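Long-range contacts in scaffolding protein (Clostridium cellulolyticum, PDB 1G43), which probably anchors the cellulosome of this bacterium to crystalline cellulose through this scaffoldin module, a family IIIa cellulose-binding domain: residues A[40-45]-A[94-99]; A[53-58]-A[118-123]. All coordinates share one frame; numbering follows the deposited sequence.

How the interactions relate
After the early strands the chain lays down residues 40-45, then passes through a loop that carries calcium ligands (Thr-48, Asp-50) and enters residues 53-58 on the next strand. Interaction 1 closes when residues 94-99 return antiparallel to 40-45, with 48 residues between. Interaction 2 closes later, when 118-123 run back beside 53-58 across 59 residues. The two closures cross rather than nest, because their segments alternate along the chain. Each zips up a different sheet of the beta-sandwich, and their centres lie about 17 Å apart. They meet in the core between the sheets, where CD1 of Leu-95 packs 3.8 Å from CE1 of Phe-57, and its CD2 against the Phe-118 ring.

Interaction 1 (A[40-45]-A[94-99]); sequences DLKLRY and YLEVAL
Leu-43 and Val-97 form the first of two antiparallel hydrogen-bonded pairs, and Tyr-45 with Leu-95 the second. At each pair N-H and C=O are exchanged both ways: Val-97 N reaches Leu-43 O at 2.7 Å, and Leu-95 N reaches Tyr-45 O at 2.8 Å with a nearly straight N-H...O angle of 166°. Between them sits the non-hydrogen-bonded pair of Arg-44 and Glu-96, where CA of Arg-44 lies 3.2 Å from Leu-95 O in a CA-H...O contact. Beyond the ladder a water takes over, donating to Leu-41 O and accepting from Leu-99 N and from NZ of Lys-42.

The polar side chains share one face of the sheet. Arg-44 is extended from CG to NE and runs slantwise past Tyr-94, its NE 3.3 Å from CE1 of that ring. CZ and the hydroxyl of the tyrosine lie over the rim of one guanidinium face, the two planes 50° apart. Glu-96 runs alongside Arg-44, pointing the same way. Its OE2 lies at the guanidinium edge, 3.7 Å from NE of Arg-44, a long salt bridge; NH1 instead bonds to the hydroxyl of Tyr-46. Lys-42 folds back at chi2 (-55°), bringing CD and CE tightly against CB of Ala-98.

The buried side chains lie on the opposite face, where CB of Leu-43 meets CB of Val-97 at 4.0 Å and CB of Tyr-45 meets CB of Leu-95 in the same way.

Within the five-stranded sheet, strand 147-150 flanks 41-47 and strand 77-88 flanks 91-99. Leu-43 packs inward on Phe-26 and Val-28 of strand 18-30, joining this sheet to the opposite layer of the sandwich.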
loop_
_atom_site.group_PDB
_atom_site.type_symbol
_atom_site.label_atom_id
_atom_site.label_comp_id
_atom_site.label_asym_id
_atom_site.label_seq_id
_atom_site.Cartn_x
_atom_site.Cartn_y
_atom_site.Cartn_z
ATOM N N ASP A 40 7.256 -4.022 11.067
ATOM C CA ASP A 40 5.915 -4.007 11.662
ATOM C C ASP A 40 4.864 -3.277 10.848
ATOM O O ASP A 40 3.675 -3.313 11.173
ATOM C CB ASP A 40 5.967 -3.337 13.040
ATOM C CG ASP A 40 6.803 -4.113 14.048
ATOM O OD1 ASP A 40 6.550 -5.323 14.221
ATOM O OD2 ASP A 40 7.701 -3.501 14.680
ATOM N N LEU A 41 5.294 -2.613 9.788
ATOM C CA LEU A 41 4.373 -1.844 8.980
ATOM C C LEU A 41 3.761 -2.612 7.812
ATOM O O LEU A 41 4.479 -3.064 6.941
ATOM C CB LEU A 41 5.107 -0.613 8.463
ATOM C CG LEU A 41 4.386 0.411 7.589
ATOM C CD1 LEU A 41 3.245 1.069 8.370
ATOM C CD2 LEU A 41 5.391 1.446 7.146
ATOM N N LYS A 42 2.440 -2.777 7.818
ATOM C CA LYS A 42 1.733 -3.417 6.704
ATOM C C LYS A 42 0.807 -2.376 6.056
ATOM O O LYS A 42 0.314 -1.454 6.711
ATOM C CB LYS A 42 0.887 -4.607 7.147
ATOM C CG LYS A 42 1.679 -5.796 7.662
ATOM C CD LYS A 42 2.687 -6.248 6.652
ATOM C CE LYS A 42 3.442 -7.447 7.178
ATOM N NZ LYS A 42 4.247 -7.133 8.382
ATOM N N LEU A 43 0.594 -2.519 4.758
ATOM C CA LEU A 43 -0.271 -1.620 4.025
ATOM C C LEU A 43 -1.219 -2.512 3.219
ATOM O O LEU A 43 -0.811 -3.567 2.716
ATOM C CB LEU A 43 0.578 -0.717 3.116
ATOM C CG LEU A 43 1.357 0.384 3.843
ATOM C CD1 LEU A 43 2.526 0.869 3.021
ATOM C CD2 LEU A 43 0.417 1.537 4.160
ATOM N N ARG A 44 -2.478 -2.102 3.111
ATOM C CA ARG A 44 -3.466 -2.868 2.369
ATOM C C ARG A 44 -4.242 -2.065 1.324
ATOM O O ARG A 44 -4.595 -0.902 1.546
ATOM C CB ARG A 44 -4.466 -3.488 3.322
ATOM C CG ARG A 44 -3.892 -4.488 4.277
ATOM C CD ARG A 44 -5.029 -5.107 5.028
ATOM N NE ARG A 44 -4.613 -6.244 5.812
ATOM C CZ ARG A 44 -5.365 -6.773 6.772
ATOM N NH1 ARG A 44 -6.555 -6.252 7.030
ATOM N NH2 ARG A 44 -4.925 -7.802 7.486
ATOM N N TYR A 45 -4.530 -2.706 0.194
ATOM C CA TYR A 45 -5.263 -2.073 -0.915
ATOM C C TYR A 45 -6.353 -3.040 -1.358
ATOM O O TYR A 45 -6.057 -4.074 -1.936
ATOM C CB TYR A 45 -4.317 -1.798 -2.090
ATOM C CG TYR A 45 -4.969 -1.077 -3.261
ATOM C CD1 TYR A 45 -5.005 0.303 -3.312
ATOM C CD2 TYR A 45 -5.595 -1.785 -4.281
ATOM C CE1 TYR A 45 -5.660 0.974 -4.348
ATOM C CE2 TYR A 45 -6.253 -1.125 -5.329
ATOM C CZ TYR A 45 -6.284 0.260 -5.346
ATOM O OH TYR A 45 -6.974 0.934 -6.324
ATOM N N TYR A 94 -7.299 -8.416 -1.447
ATOM C CA TYR A 94 -6.571 -7.241 -1.071
ATOM C C TYR A 94 -5.084 -7.423 -1.212
ATOM O O TYR A 94 -4.558 -8.502 -0.990
ATOM C CB TYR A 94 -6.935 -6.813 0.357
ATOM C CG TYR A 94 -6.435 -7.696 1.502
ATOM C CD1 TYR A 94 -5.195 -7.457 2.113
ATOM C CD2 TYR A 94 -7.237 -8.716 2.029
ATOM C CE1 TYR A 94 -4.774 -8.197 3.218
ATOM C CE2 TYR A 94 -6.822 -9.461 3.134
ATOM C CZ TYR A 94 -5.597 -9.195 3.718
ATOM O OH TYR A 94 -5.192 -9.937 4.788
ATOM N N LEU A 95 -4.410 -6.365 -1.626
ATOM C CA LEU A 95 -2.970 -6.394 -1.738
ATOM C C LEU A 95 -2.445 -6.084 -0.349
ATOM O O LEU A 95 -2.998 -5.245 0.331
ATOM C CB LEU A 95 -2.474 -5.306 -2.701
ATOM C CG LEU A 95 -1.013 -4.846 -2.562
ATOM C CD1 LEU A 95 -0.017 -6.004 -2.698
ATOM C CD2 LEU A 95 -0.759 -3.781 -3.599
ATOM N N GLU A 96 -1.409 -6.781 0.085
ATOM C CA GLU A 96 -0.808 -6.459 1.363
ATOM C C GLU A 96 0.649 -6.181 1.103
ATOM O O GLU A 96 1.370 -7.051 0.646
ATOM C CB GLU A 96 -0.921 -7.580 2.382
ATOM C CG GLU A 96 -0.313 -7.163 3.715
ATOM C CD GLU A 96 -0.522 -8.187 4.804
ATOM O OE1 GLU A 96 0.106 -9.262 4.737
ATOM O OE2 GLU A 96 -1.327 -7.920 5.714
ATOM N N VAL A 97 1.070 -4.951 1.371
ATOM C CA VAL A 97 2.458 -4.569 1.180
ATOM C C VAL A 97 3.200 -4.683 2.508
ATOM O O VAL A 97 2.720 -4.207 3.543
ATOM C CB VAL A 97 2.561 -3.132 0.635
ATOM C CG1 VAL A 97 4.001 -2.762 0.412
ATOM C CG2 VAL A 97 1.815 -3.018 -0.670
ATOM N N ALA A 98 4.354 -5.328 2.503
ATOM C CA ALA A 98 5.126 -5.481 3.731
ATOM C C ALA A 98 6.584 -5.246 3.423
ATOM O O ALA A 98 6.947 -5.127 2.269
ATOM C CB ALA A 98 4.944 -6.859 4.288
ATOM N N LEU A 99 7.418 -5.178 4.455
ATOM C CA LEU A 99 8.853 -4.968 4.274
ATOM C C LEU A 99 9.639 -6.024 5.052
ATOM O O LEU A 99 9.230 -6.443 6.134
ATOM C CB LEU A 99 9.264 -3.564 4.722
ATOM C CG LEU A 99 8.605 -2.395 3.979
ATOM C CD1 LEU A 99 7.374 -1.962 4.724
ATOM C CD2 LEU A 99 9.547 -1.231 3.876
HETATM O O HOH W 1 6.278 -4.996 7.102
#

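Interaction 2 (A[53-58]-A[118-123]); sequences KPLTFW and FARNDW. Unlike the reference sequence in segment 53-58: Trp-58 (reference Leu).
Lys-53 and Asp-122 meet through contrasting torsions: the lysine chain runs out extended beyond CG, while CG of Asp-122 stands between its backbone N and carbonyl carbon (chi1 62°). The two side chains cross at about a right angle, and NZ of Lys-53 reaches OD2 of Asp-122 on its syn side at 2.7 Å, a hydrogen-bonded salt bridge. Phe-118 likewise has CG between backbone N and carbonyl carbon (chi1 65°), which sets its ring beside Leu-55. There Phe-118 CD2 lies 4.0 Å from Leu-55 CD1. The other leucine methyl, CD2 of Leu-55, rests 3.5 Å from CG of Arg-120.

The backbones form an antiparallel ladder at one end of a sandwich sheet. Thr-56 N donates to Ala-119 O at 2.7 Å, and Ala-119 N returns a bond to Thr-56 O. Past the strand, Asn-121 N still binds Pro-54 O as a type I beta turn from Arg-120 to Trp-123 begins. A water accepts from ND2 of Asn-121 and donates to Leu-55 O.

Across the sheet from Phe-118, the Trp-58 ring presents its edge to CB of Ala-119 and one face to CG2 of Thr-56. Its six-membered ring and that of Trp-123 are tilted 27° from each other and so displaced that they hardly overlap, their centroids 5.8 Å apart, with CH2 touching CH2. Arg-120 directs its guanidinium to Ser-124 OG and Gln-49 O, near the calcium site that includes Asp-50.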
loop_
_atom_site.group_PDB
_atom_site.type_symbol
_atom_site.label_atom_id
_atom_site.label_comp_id
_atom_site.label_asym_id
_atom_site.label_seq_id
_atom_site.Cartn_x
_atom_site.Cartn_y
_atom_site.Cartn_z
ATOM N N LYS A 53 -6.816 -14.804 -11.996
ATOM C CA LYS A 53 -5.580 -15.025 -12.734
ATOM C C LYS A 53 -4.341 -14.728 -11.893
ATOM O O LYS A 53 -4.381 -13.930 -10.967
ATOM C CB LYS A 53 -5.547 -14.133 -13.979
ATOM C CG LYS A 53 -6.722 -14.325 -14.910
ATOM C CD LYS A 53 -6.568 -13.515 -16.187
ATOM C CE LYS A 53 -7.620 -13.951 -17.204
ATOM N NZ LYS A 53 -7.417 -13.348 -18.528
ATOM N N PRO A 54 -3.219 -15.367 -12.224
ATOM C CA PRO A 54 -1.947 -15.176 -11.514
ATOM C C PRO A 54 -1.566 -13.691 -11.631
ATOM O O PRO A 54 -1.667 -13.123 -12.711
ATOM C CB PRO A 54 -0.963 -16.023 -12.308
ATOM C CG PRO A 54 -1.814 -16.929 -13.138
ATOM C CD PRO A 54 -3.028 -16.149 -13.457
ATOM N N LEU A 55 -1.129 -13.084 -10.532
ATOM C CA LEU A 55 -0.739 -11.679 -10.514
ATOM C C LEU A 55 0.761 -11.532 -10.277
ATOM O O LEU A 55 1.408 -12.420 -9.733
ATOM C CB LEU A 55 -1.502 -10.937 -9.414
ATOM C CG LEU A 55 -3.035 -10.988 -9.536
ATOM C CD1 LEU A 55 -3.653 -10.107 -8.452
ATOM C CD2 LEU A 55 -3.478 -10.482 -10.897
ATOM N N THR A 56 1.323 -10.419 -10.733
ATOM C CA THR A 56 2.734 -10.164 -10.498
ATOM C C THR A 56 2.827 -8.844 -9.775
ATOM O O THR A 56 2.196 -7.871 -10.179
ATOM C CB THR A 56 3.557 -10.117 -11.820
ATOM O OG1 THR A 56 3.617 -11.435 -12.351
ATOM C CG2 THR A 56 5.005 -9.661 -11.570
ATOM N N PHE A 57 3.576 -8.832 -8.674
ATOM C CA PHE A 57 3.785 -7.624 -7.892
ATOM C C PHE A 57 5.147 -6.970 -8.186
ATOM O O PHE A 57 6.143 -7.653 -8.377
ATOM C CB PHE A 57 3.725 -7.952 -6.414
ATOM C CG PHE A 57 4.017 -6.783 -5.518
ATOM C CD1 PHE A 57 3.004 -5.919 -5.124
ATOM C CD2 PHE A 57 5.297 -6.582 -5.017
ATOM C CE1 PHE A 57 3.253 -4.877 -4.235
ATOM C CE2 PHE A 57 5.560 -5.539 -4.121
ATOM C CZ PHE A 57 4.537 -4.691 -3.731
ATOM N N TRP A 58 5.182 -5.645 -8.183
ATOM C CA TRP A 58 6.424 -4.887 -8.418
ATOM C C TRP A 58 6.527 -3.721 -7.448
ATOM O O TRP A 58 5.527 -3.063 -7.194
ATOM C CB TRP A 58 6.453 -4.255 -9.826
ATOM C CG TRP A 58 6.729 -5.185 -10.946
ATOM C CD1 TRP A 58 7.945 -5.663 -11.327
ATOM C CD2 TRP A 58 5.776 -5.731 -11.864
ATOM N NE1 TRP A 58 7.815 -6.467 -12.437
ATOM C CE2 TRP A 58 6.493 -6.530 -12.787
ATOM C CE3 TRP A 58 4.382 -5.622 -12.003
ATOM C CZ2 TRP A 58 5.862 -7.222 -13.840
ATOM C CZ3 TRP A 58 3.751 -6.310 -13.055
ATOM C CH2 TRP A 58 4.496 -7.098 -13.957
ATOM N N PHE A 118 0.921 -3.813 -9.675
ATOM C CA PHE A 118 0.738 -5.213 -9.942
ATOM C C PHE A 118 -0.153 -5.400 -11.175
ATOM O O PHE A 118 -0.936 -4.528 -11.531
ATOM C CB PHE A 118 0.205 -5.979 -8.719
ATOM C CG PHE A 118 -1.162 -5.590 -8.280
ATOM C CD1 PHE A 118 -1.350 -4.532 -7.400
ATOM C CD2 PHE A 118 -2.263 -6.325 -8.679
ATOM C CE1 PHE A 118 -2.620 -4.218 -6.913
ATOM C CE2 PHE A 118 -3.538 -6.025 -8.205
ATOM C CZ PHE A 118 -3.717 -4.965 -7.313
ATOM N N ALA A 119 0.001 -6.539 -11.836
ATOM C CA ALA A 119 -0.749 -6.814 -13.056
ATOM C C ALA A 119 -0.927 -8.314 -13.228
ATOM O O ALA A 119 -0.304 -9.113 -12.517
ATOM C CB ALA A 119 0.008 -6.227 -14.243
ATOM N N ARG A 120 -1.798 -8.706 -14.145
ATOM C CA ARG A 120 -1.979 -10.123 -14.379
ATOM C C ARG A 120 -0.848 -10.561 -15.288
ATOM O O ARG A 120 -0.297 -9.760 -16.058
ATOM C CB ARG A 120 -3.315 -10.414 -15.054
ATOM C CG ARG A 120 -4.534 -10.098 -14.227
ATOM C CD ARG A 120 -5.731 -10.042 -15.119
ATOM N NE ARG A 120 -6.926 -9.661 -14.393
ATOM C CZ ARG A 120 -8.062 -9.297 -14.970
ATOM N NH1 ARG A 120 -8.143 -9.265 -16.287
ATOM N NH2 ARG A 120 -9.117 -8.962 -14.228
ATOM N N ASN A 121 -0.496 -11.830 -15.194
ATOM C CA ASN A 121 0.558 -12.373 -16.016
ATOM C C ASN A 121 0.243 -12.253 -17.508
ATOM O O ASN A 121 1.154 -12.248 -18.326
ATOM C CB ASN A 121 0.798 -13.829 -15.648
ATOM C CG ASN A 121 1.364 -13.987 -14.234
ATOM O OD1 ASN A 121 1.662 -15.105 -13.792
ATOM N ND2 ASN A 121 1.504 -12.870 -13.511
ATOM N N ASP A 122 -1.035 -12.130 -17.870
ATOM C CA ASP A 122 -1.398 -12.027 -19.274
ATOM C C ASP A 122 -1.725 -10.621 -19.707
ATOM O O ASP A 122 -2.220 -10.405 -20.806
ATOM C CB ASP A 122 -2.580 -12.934 -19.603
ATOM C CG ASP A 122 -3.858 -12.573 -18.843
ATOM O OD1 ASP A 122 -4.047 -11.430 -18.371
ATOM O OD2 ASP A 122 -4.716 -13.465 -18.740
ATOM N N TRP A 123 -1.455 -9.666 -18.834
ATOM C CA TRP A 123 -1.707 -8.267 -19.106
ATOM C C TRP A 123 -3.119 -7.863 -19.487
ATOM O O TRP A 123 -3.314 -6.795 -20.032
ATOM C CB TRP A 123 -0.725 -7.748 -20.167
ATOM C CG TRP A 123 0.662 -7.878 -19.705
ATOM C CD1 TRP A 123 1.495 -8.931 -19.917
ATOM C CD2 TRP A 123 1.362 -6.978 -18.836
ATOM N NE1 TRP A 123 2.681 -8.750 -19.227
ATOM C CE2 TRP A 123 2.622 -7.556 -18.557
ATOM C CE3 TRP A 123 1.048 -5.741 -18.267
ATOM C CZ2 TRP A 123 3.574 -6.932 -17.730
ATOM C CZ3 TRP A 123 1.995 -5.118 -17.444
ATOM C CH2 TRP A 123 3.244 -5.719 -17.184
HETATM O O HOH W 2 3.290 -13.835 -11.299
#